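Long-range contacts in precorrin-3 methylase (Rhodobacter capsulatus, PDB 3NUT), which probably transfers a methyl group from S-adenosyl-L-methionine to a precorrin intermediate on the pathway to adenosylcobalamin: residues A[137-143]-A[165-171]; A[195-201]-A[226-232]. All blocks are in the same frame, centred on the assembly; numbering follows the deposited sequence.

Interaction 1 (A[137-143]-A[165-171]). With SAH (S-adenosyl-L-homocysteine), chain E.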
loop_
_atom_site.group_PDB
_atom_site.type_symbol
_atom_site.label_atom_id
_atom_site.label_comp_id
_atom_site.label_asym_id
_atom_site.label_seq_id
_atom_site.Cartn_x
_atom_site.Cartn_y
_atom_site.Cartn_z
ATOM N N PHE A 137 10.124 -0.008 2.467
ATOM C CA PHE A 137 9.706 1.383 2.375
ATOM C C PHE A 137 8.783 1.752 3.526
ATOM O O PHE A 137 8.270 0.881 4.241
ATOM C CB PHE A 137 9.038 1.649 1.008
ATOM C CG PHE A 137 7.694 0.974 0.841
ATOM C CD1 PHE A 137 6.527 1.605 1.262
ATOM C CD2 PHE A 137 7.603 -0.288 0.268
ATOM C CE1 PHE A 137 5.278 0.985 1.110
ATOM C CE2 PHE A 137 6.354 -0.926 0.127
ATOM C CZ PHE A 137 5.192 -0.277 0.539
ATOM N N CYS A 138 8.560 3.044 3.704
ATOM C CA CYS A 138 7.612 3.485 4.720
ATOM C C CYS A 138 6.718 4.605 4.214
ATOM O O CYS A 138 7.062 5.304 3.256
ATOM C CB CYS A 138 8.356 3.926 5.972
ATOM S SG CYS A 138 9.389 5.356 5.692
ATOM N N ALA A 139 5.567 4.771 4.853
ATOM C CA ALA A 139 4.630 5.821 4.497
ATOM C C ALA A 139 4.558 6.816 5.632
ATOM O O ALA A 139 4.455 6.437 6.803
ATOM C CB ALA A 139 3.248 5.234 4.209
ATOM N N ILE A 140 4.614 8.091 5.294
ATOM C CA ILE A 140 4.727 9.121 6.317
ATOM C C ILE A 140 3.820 10.304 6.001
ATOM O O ILE A 140 3.866 10.875 4.900
ATOM C CB ILE A 140 6.209 9.600 6.508
ATOM C CG1 ILE A 140 7.101 8.458 7.032
ATOM C CG2 ILE A 140 6.276 10.777 7.474
ATOM C CD1 ILE A 140 8.638 8.760 7.015
ATOM N N ASN A 141 2.998 10.671 6.968
ATOM C CA ASN A 141 2.111 11.806 6.811
ATOM C C ASN A 141 2.831 13.083 7.276
ATOM O O ASN A 141 3.257 13.172 8.432
ATOM C CB ASN A 141 0.855 11.541 7.641
ATOM C CG ASN A 141 -0.164 12.643 7.554
ATOM O OD1 ASN A 141 -0.198 13.430 6.601
ATOM N ND2 ASN A 141 -1.035 12.695 8.558
ATOM N N LEU A 142 2.966 14.055 6.379
ATOM C CA LEU A 142 3.688 15.315 6.675
ATOM C C LEU A 142 2.791 16.496 7.054
ATOM O O LEU A 142 3.294 17.602 7.261
ATOM C CB LEU A 142 4.568 15.749 5.497
ATOM C CG LEU A 142 5.603 14.819 4.868
ATOM C CD1 LEU A 142 6.502 15.641 3.991
ATOM C CD2 LEU A 142 6.435 14.059 5.884
ATOM N N SER A 143 1.473 16.282 7.106
ATOM C CA SER A 143 0.550 17.323 7.555
ATOM C C SER A 143 -0.230 16.898 8.777
ATOM O O SER A 143 -1.391 17.272 8.933
ATOM C CB SER A 143 -0.425 17.738 6.450
ATOM O OG SER A 143 0.266 18.300 5.352
ATOM N N ALA A 165 13.138 3.296 1.720
ATOM C CA ALA A 165 12.585 4.207 0.741
ATOM C C ALA A 165 11.377 4.833 1.437
ATOM O O ALA A 165 10.902 4.299 2.448
ATOM C CB ALA A 165 12.189 3.457 -0.561
ATOM N N MET A 166 10.897 5.971 0.959
ATOM C CA MET A 166 9.770 6.617 1.662
ATOM C C MET A 166 8.735 7.274 0.768
ATOM O O MET A 166 9.038 7.753 -0.347
ATOM C CB MET A 166 10.238 7.675 2.662
ATOM C CG MET A 166 11.668 7.596 3.127
ATOM S SD MET A 166 12.016 9.102 4.043
ATOM C CE MET A 166 13.751 8.872 4.423
ATOM N N ALA A 167 7.522 7.347 1.288
ATOM C CA ALA A 167 6.484 8.102 0.641
ATOM C C ALA A 167 5.843 9.098 1.596
ATOM O O ALA A 167 5.491 8.762 2.732
ATOM C CB ALA A 167 5.440 7.174 0.050
ATOM N N PHE A 168 5.671 10.322 1.114
ATOM C CA PHE A 168 5.085 11.409 1.903
ATOM C C PHE A 168 3.658 11.730 1.492
ATOM O O PHE A 168 3.409 12.090 0.354
ATOM C CB PHE A 168 5.953 12.681 1.806
ATOM C CG PHE A 168 7.365 12.491 2.311
ATOM C CD1 PHE A 168 7.613 11.720 3.456
ATOM C CD2 PHE A 168 8.443 13.081 1.646
ATOM C CE1 PHE A 168 8.909 11.538 3.928
ATOM C CE2 PHE A 168 9.760 12.912 2.119
ATOM C CZ PHE A 168 9.990 12.134 3.251
ATOM N N TYR A 169 2.731 11.581 2.438
ATOM C CA TYR A 169 1.347 11.976 2.238
ATOM C C TYR A 169 1.137 13.361 2.855
ATOM O O TYR A 169 1.616 13.645 3.964
ATOM C CB TYR A 169 0.387 10.943 2.852
ATOM C CG TYR A 169 0.209 9.637 2.062
ATOM C CD1 TYR A 169 -1.001 9.333 1.439
ATOM C CD2 TYR A 169 1.248 8.709 1.954
ATOM C CE1 TYR A 169 -1.170 8.138 0.717
ATOM C CE2 TYR A 169 1.095 7.527 1.240
ATOM C CZ TYR A 169 -0.119 7.229 0.625
ATOM O OH TYR A 169 -0.259 6.035 -0.095
ATOM N N ASN A 170 0.429 14.224 2.132
ATOM C CA ASN A 170 0.103 15.565 2.622
ATOM C C ASN A 170 1.377 16.379 2.803
ATOM O O ASN A 170 1.729 16.735 3.919
ATOM C CB ASN A 170 -0.658 15.466 3.949
ATOM C CG ASN A 170 -1.904 14.647 3.833
ATOM O OD1 ASN A 170 -2.781 14.969 3.061
ATOM N ND2 ASN A 170 -1.985 13.574 4.593
ATOM N N PRO A 171 2.086 16.664 1.700
ATOM C CA PRO A 171 3.402 17.265 1.884
ATOM C C PRO A 171 3.306 18.750 2.281
ATOM O O PRO A 171 4.000 19.176 3.213
ATOM C CB PRO A 171 4.082 17.068 0.515
ATOM C CG PRO A 171 3.053 16.411 -0.392
ATOM C CD PRO A 171 1.717 16.587 0.274
HETATM N N SAH E . -6.344 7.365 2.096
HETATM C CA SAH E . -5.500 8.131 1.129
HETATM C CB SAH E . -4.559 9.097 1.866
HETATM C CG SAH E . -5.314 10.312 2.405
HETATM S SD SAH E . -4.262 11.705 2.741
HETATM C C SAH E . -4.720 7.105 0.393
HETATM O O SAH E . -4.777 5.983 0.877
HETATM O OXT SAH E . -4.045 7.313 -0.635
HETATM C "C5'" SAH E . -4.365 12.626 1.222
HETATM C "C4'" SAH E . -2.979 12.773 0.562
HETATM O "O4'" SAH E . -2.706 11.606 -0.224
HETATM C "C3'" SAH E . -2.795 13.954 -0.402
HETATM O "O3'" SAH E . -2.297 15.150 0.215
HETATM C "C2'" SAH E . -1.754 13.445 -1.375
HETATM O "O2'" SAH E . -0.420 13.535 -0.831
HETATM C "C1'" SAH E . -2.089 11.969 -1.468
HETATM N N9 SAH E . -2.971 11.679 -2.623
HETATM C C8 SAH E . -4.254 11.266 -2.585
HETATM N N7 SAH E . -4.728 11.084 -3.856
HETATM C C5 SAH E . -3.737 11.381 -4.733
HETATM C C6 SAH E . -3.542 11.398 -6.215
HETATM N N6 SAH E . -4.534 11.059 -7.079
HETATM N N1 SAH E . -2.336 11.779 -6.706
HETATM C C2 SAH E . -1.326 12.129 -5.882
HETATM N N3 SAH E . -1.438 12.133 -4.532
HETATM C C4 SAH E . -2.591 11.780 -3.908
#

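Interaction 2 (A[195-201]-A[226-232]). With SAH (S-adenosyl-L-homocysteine), chain E.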
loop_
_atom_site.group_PDB
_atom_site.type_symbol
_atom_site.label_atom_id
_atom_site.label_comp_id
_atom_site.label_asym_id
_atom_site.label_seq_id
_atom_site.Cartn_x
_atom_site.Cartn_y
_atom_site.Cartn_z
ATOM N N ARG A 195 20.411 11.435 -3.832
ATOM C CA ARG A 195 19.247 10.624 -3.460
ATOM C C ARG A 195 18.034 11.057 -4.263
ATOM O O ARG A 195 17.559 12.189 -4.123
ATOM C CB ARG A 195 18.957 10.768 -1.962
ATOM C CG ARG A 195 17.648 10.138 -1.481
ATOM C CD ARG A 195 17.674 8.635 -1.568
ATOM N NE ARG A 195 18.521 8.002 -0.558
ATOM C CZ ARG A 195 18.141 7.698 0.683
ATOM N NH1 ARG A 195 16.926 8.000 1.114
ATOM N NH2 ARG A 195 18.984 7.104 1.513
ATOM N N LEU A 196 17.539 10.155 -5.104
ATOM C CA LEU A 196 16.424 10.459 -5.980
ATOM C C LEU A 196 15.135 10.799 -5.207
ATOM O O LEU A 196 14.739 10.085 -4.295
ATOM C CB LEU A 196 16.189 9.285 -6.928
ATOM C CG LEU A 196 16.722 9.231 -8.375
ATOM C CD1 LEU A 196 17.946 10.118 -8.689
ATOM C CD2 LEU A 196 16.998 7.777 -8.755
ATOM N N ILE A 197 14.518 11.921 -5.564
ATOM C CA ILE A 197 13.219 12.309 -5.046
ATOM C C ILE A 197 12.286 12.540 -6.224
ATOM O O ILE A 197 12.685 13.068 -7.271
ATOM C CB ILE A 197 13.257 13.612 -4.228
ATOM C CG1 ILE A 197 14.574 13.746 -3.425
ATOM C CG2 ILE A 197 11.987 13.741 -3.358
ATOM C CD1 ILE A 197 14.757 12.769 -2.237
ATOM N N LEU A 198 11.035 12.139 -6.018
ATOM C CA LEU A 198 10.031 12.104 -7.057
ATOM C C LEU A 198 8.838 12.870 -6.554
ATOM O O LEU A 198 8.355 12.611 -5.450
ATOM C CB LEU A 198 9.583 10.659 -7.323
ATOM C CG LEU A 198 10.437 9.643 -8.071
ATOM C CD1 LEU A 198 11.592 9.085 -7.245
ATOM C CD2 LEU A 198 9.522 8.507 -8.491
ATOM N N PHE A 199 8.357 13.797 -7.371
ATOM C CA PHE A 199 7.132 14.509 -7.059
ATOM C C PHE A 199 6.093 14.038 -8.060
ATOM O O PHE A 199 6.231 14.240 -9.283
ATOM C CB PHE A 199 7.329 16.031 -7.101
ATOM C CG PHE A 199 8.334 16.537 -6.100
ATOM C CD1 PHE A 199 7.922 16.985 -4.849
ATOM C CD2 PHE A 199 9.698 16.552 -6.407
ATOM C CE1 PHE A 199 8.851 17.449 -3.911
ATOM C CE2 PHE A 199 10.632 17.008 -5.485
ATOM C CZ PHE A 199 10.204 17.463 -4.227
ATOM N N ALA A 200 5.077 13.358 -7.542
ATOM C CA ALA A 200 4.056 12.784 -8.411
ATOM C C ALA A 200 2.712 13.430 -8.125
ATOM O O ALA A 200 2.142 13.312 -7.037
ATOM C CB ALA A 200 4.006 11.266 -8.293
ATOM N N ARG A 201 2.246 14.144 -9.133
ATOM C CA ARG A 201 1.156 15.060 -8.978
ATOM C C ARG A 201 -0.069 14.523 -9.684
ATOM O O ARG A 201 -0.006 14.162 -10.864
ATOM C CB ARG A 201 1.580 16.434 -9.549
ATOM C CG ARG A 201 0.453 17.441 -9.666
ATOM C CD ARG A 201 0.868 18.705 -10.447
ATOM N NE ARG A 201 -0.281 19.290 -11.157
ATOM C CZ ARG A 201 -1.300 19.907 -10.556
ATOM N NH1 ARG A 201 -1.339 20.021 -9.223
ATOM N NH2 ARG A 201 -2.282 20.411 -11.292
ATOM N N ARG A 226 -1.883 18.046 -4.088
ATOM C CA ARG A 226 -2.258 17.110 -5.142
ATOM C C ARG A 226 -1.099 16.125 -5.414
ATOM O O ARG A 226 -1.032 15.481 -6.475
ATOM C CB ARG A 226 -2.573 17.937 -6.403
ATOM C CG ARG A 226 -3.542 17.327 -7.402
ATOM C CD ARG A 226 -5.032 17.477 -7.034
ATOM N NE ARG A 226 -5.828 16.510 -7.802
ATOM C CZ ARG A 226 -6.076 15.241 -7.442
ATOM N NH1 ARG A 226 -5.630 14.740 -6.286
ATOM N NH2 ARG A 226 -6.796 14.471 -8.251
ATOM N N THR A 227 -0.181 16.012 -4.452
ATOM C CA THR A 227 1.131 15.405 -4.704
ATOM C C THR A 227 1.506 14.433 -3.602
ATOM O O THR A 227 1.200 14.651 -2.432
ATOM C CB THR A 227 2.214 16.514 -4.844
ATOM O OG1 THR A 227 1.815 17.399 -5.889
ATOM C CG2 THR A 227 3.609 15.973 -5.172
ATOM N N VAL A 228 2.142 13.341 -4.006
ATOM C CA VAL A 228 2.734 12.415 -3.079
ATOM C C VAL A 228 4.220 12.347 -3.458
ATOM O O VAL A 228 4.575 12.310 -4.644
ATOM C CB VAL A 228 2.001 11.026 -3.082
ATOM C CG1 VAL A 228 2.124 10.313 -4.422
ATOM C CG2 VAL A 228 2.522 10.126 -1.966
ATOM N N VAL A 229 5.081 12.354 -2.456
ATOM C CA VAL A 229 6.511 12.489 -2.694
ATOM C C VAL A 229 7.208 11.181 -2.333
ATOM O O VAL A 229 7.113 10.690 -1.194
ATOM C CB VAL A 229 7.112 13.693 -1.895
ATOM C CG1 VAL A 229 8.634 13.819 -2.122
ATOM C CG2 VAL A 229 6.382 15.001 -2.228
ATOM N N LEU A 230 7.892 10.613 -3.316
ATOM C CA LEU A 230 8.589 9.364 -3.122
ATOM C C LEU A 230 10.076 9.628 -2.975
ATOM O O LEU A 230 10.666 10.376 -3.745
ATOM C CB LEU A 230 8.328 8.385 -4.269
ATOM C CG LEU A 230 6.871 8.101 -4.657
ATOM C CD1 LEU A 230 6.824 7.242 -5.910
ATOM C CD2 LEU A 230 6.054 7.460 -3.534
ATOM N N VAL A 231 10.658 9.022 -1.954
ATOM C CA VAL A 231 12.067 9.106 -1.699
ATOM C C VAL A 231 12.626 7.701 -1.864
ATOM O O VAL A 231 12.149 6.771 -1.224
ATOM C CB VAL A 231 12.340 9.604 -0.260
ATOM C CG1 VAL A 231 13.808 9.976 -0.108
ATOM C CG2 VAL A 231 11.470 10.800 0.063
ATOM N N GLY A 232 13.636 7.545 -2.720
ATOM C CA GLY A 232 14.256 6.239 -2.911
ATOM C C GLY A 232 15.061 5.730 -1.723
ATOM O O GLY A 232 15.193 6.431 -0.709
HETATM N N SAH E . -6.344 7.365 2.096
HETATM C CA SAH E . -5.500 8.131 1.129
HETATM C CB SAH E . -4.559 9.097 1.866
HETATM C CG SAH E . -5.314 10.312 2.405
HETATM S SD SAH E . -4.262 11.705 2.741
HETATM C C SAH E . -4.720 7.105 0.393
HETATM O O SAH E . -4.777 5.983 0.877
HETATM O OXT SAH E . -4.045 7.313 -0.635
HETATM C "C5'" SAH E . -4.365 12.626 1.222
HETATM C "C4'" SAH E . -2.979 12.773 0.562
HETATM O "O4'" SAH E . -2.706 11.606 -0.224
HETATM C "C3'" SAH E . -2.795 13.954 -0.402
HETATM O "O3'" SAH E . -2.297 15.150 0.215
HETATM C "C2'" SAH E . -1.754 13.445 -1.375
HETATM O "O2'" SAH E . -0.420 13.535 -0.831
HETATM C "C1'" SAH E . -2.089 11.969 -1.468
HETATM N N9 SAH E . -2.971 11.679 -2.623
HETATM C C8 SAH E . -4.254 11.266 -2.585
HETATM N N7 SAH E . -4.728 11.084 -3.856
HETATM C C5 SAH E . -3.737 11.381 -4.733
HETATM C C6 SAH E . -3.542 11.398 -6.215
HETATM N N6 SAH E . -4.534 11.059 -7.079
HETATM N N1 SAH E . -2.336 11.779 -6.706
HETATM C C2 SAH E . -1.326 12.129 -5.882
HETATM N N3 SAH E . -1.438 12.133 -4.532
HETATM C C4 SAH E . -2.591 11.780 -3.908
#

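Interaction 1 (A[137-143]-A[165-171])
Strands 137-141 and 165-169 of a beta-alpha-beta unit run parallel and in step. Four backbone hydrogen bonds join them, the first from Cys-138 N to Ala-165 O (2.9 Å). A fifth, Leu-142 N to Tyr-169 O, carries the pairing one residue past strand 137-141. On one face the Phe-168 ring fills the hollow between Ile-140 and Leu-142. Phe-168 CD1 lies 4.0 Å from Ile-140 CB and 3.6 Å from Leu-142 CD2. Leu-142 CD1 makes an off-centre CH-pi contact with the Phe-168 ring. Cys-138 SG and Met-166 CB, 3.9 Å apart, continue this face. On the other, Ala-139 and Ala-167 form a shallow step between the Phe-137 and Tyr-169 rings; Ala-139 CB is 4.3 Å from Tyr-169 CE2. Asn-170 ND2 donates to Asn-141 OD1 (2.7 Å) and Asn-170 N to SAH O2' (3.2 Å), so the turn after strand 165-169 lines the SAH pocket. Helices 149-161 and 179-190 pack on the Phe-168 face. Strand 227-231 flanks 165-169, while 137-141 pairs antiparallel with a strand of the second subunit.

Interaction 2 (A[195-201]-A[226-232])
The backbone of strand 227-231 reaches the SAH site: SAH O2' donates a 2.5 Å hydrogen bond to Thr-227 O. The pair is an antiparallel ladder in the mixed sheet of the C-terminal half of the tetrapyrrole methylase fold. Leu-198 with Leu-230 and Ala-200 with Val-228 are hydrogen-bonded pairs. Ile-197, Phe-199 and Arg-201 face Val-231, Val-229 and Thr-227 in non-hydrogen-bonded pairs. The apolar part of one side is built from Ile-197, Phe-199, Val-229 and Val-231. There Ile-197 CG2 touches Val-229 CG1 at 3.6 Å, and Val-229 CG1 also lies over a face of the Phe-199 ring. On the other side, Leu-198 CD2 meets Leu-230 CD1 at 3.9 Å, and helix 121-129 packs against Ala-200 and Val-228. Near the ligand, Thr-227 OG1 bonds to Asp-224, and Arg-226 O lies 3.4 Å from SAH C2. At the far end, Gly-232 N donates to Leu-196 O at 3.2 Å, with an almost straight N-H...O angle of 178°.

From the N terminus, the chain first builds the parallel sheet of strands 10-15 to 113-116. It then enters the mixed sheet that holds both contacts. Interaction 1 closes a loop through helix 149-161. Helix 179-190 follows, and interaction 2 then closes a second loop around strand 209-214. The loops lie in series, neither nested nor crossed. In space they join edge to edge, because strand 227-231 inserts between 165-169 and 196-201. Probable hydrogen bonds link Met-166 O to Val-231 N (2.6 Å) and Phe-168 N to Val-229 O (2.7 Å). These bonds join the two strand pairs into one sheet, which strand 209-214 completes within the chain. Both contacts reach SAH at ribose hydroxyl O2'.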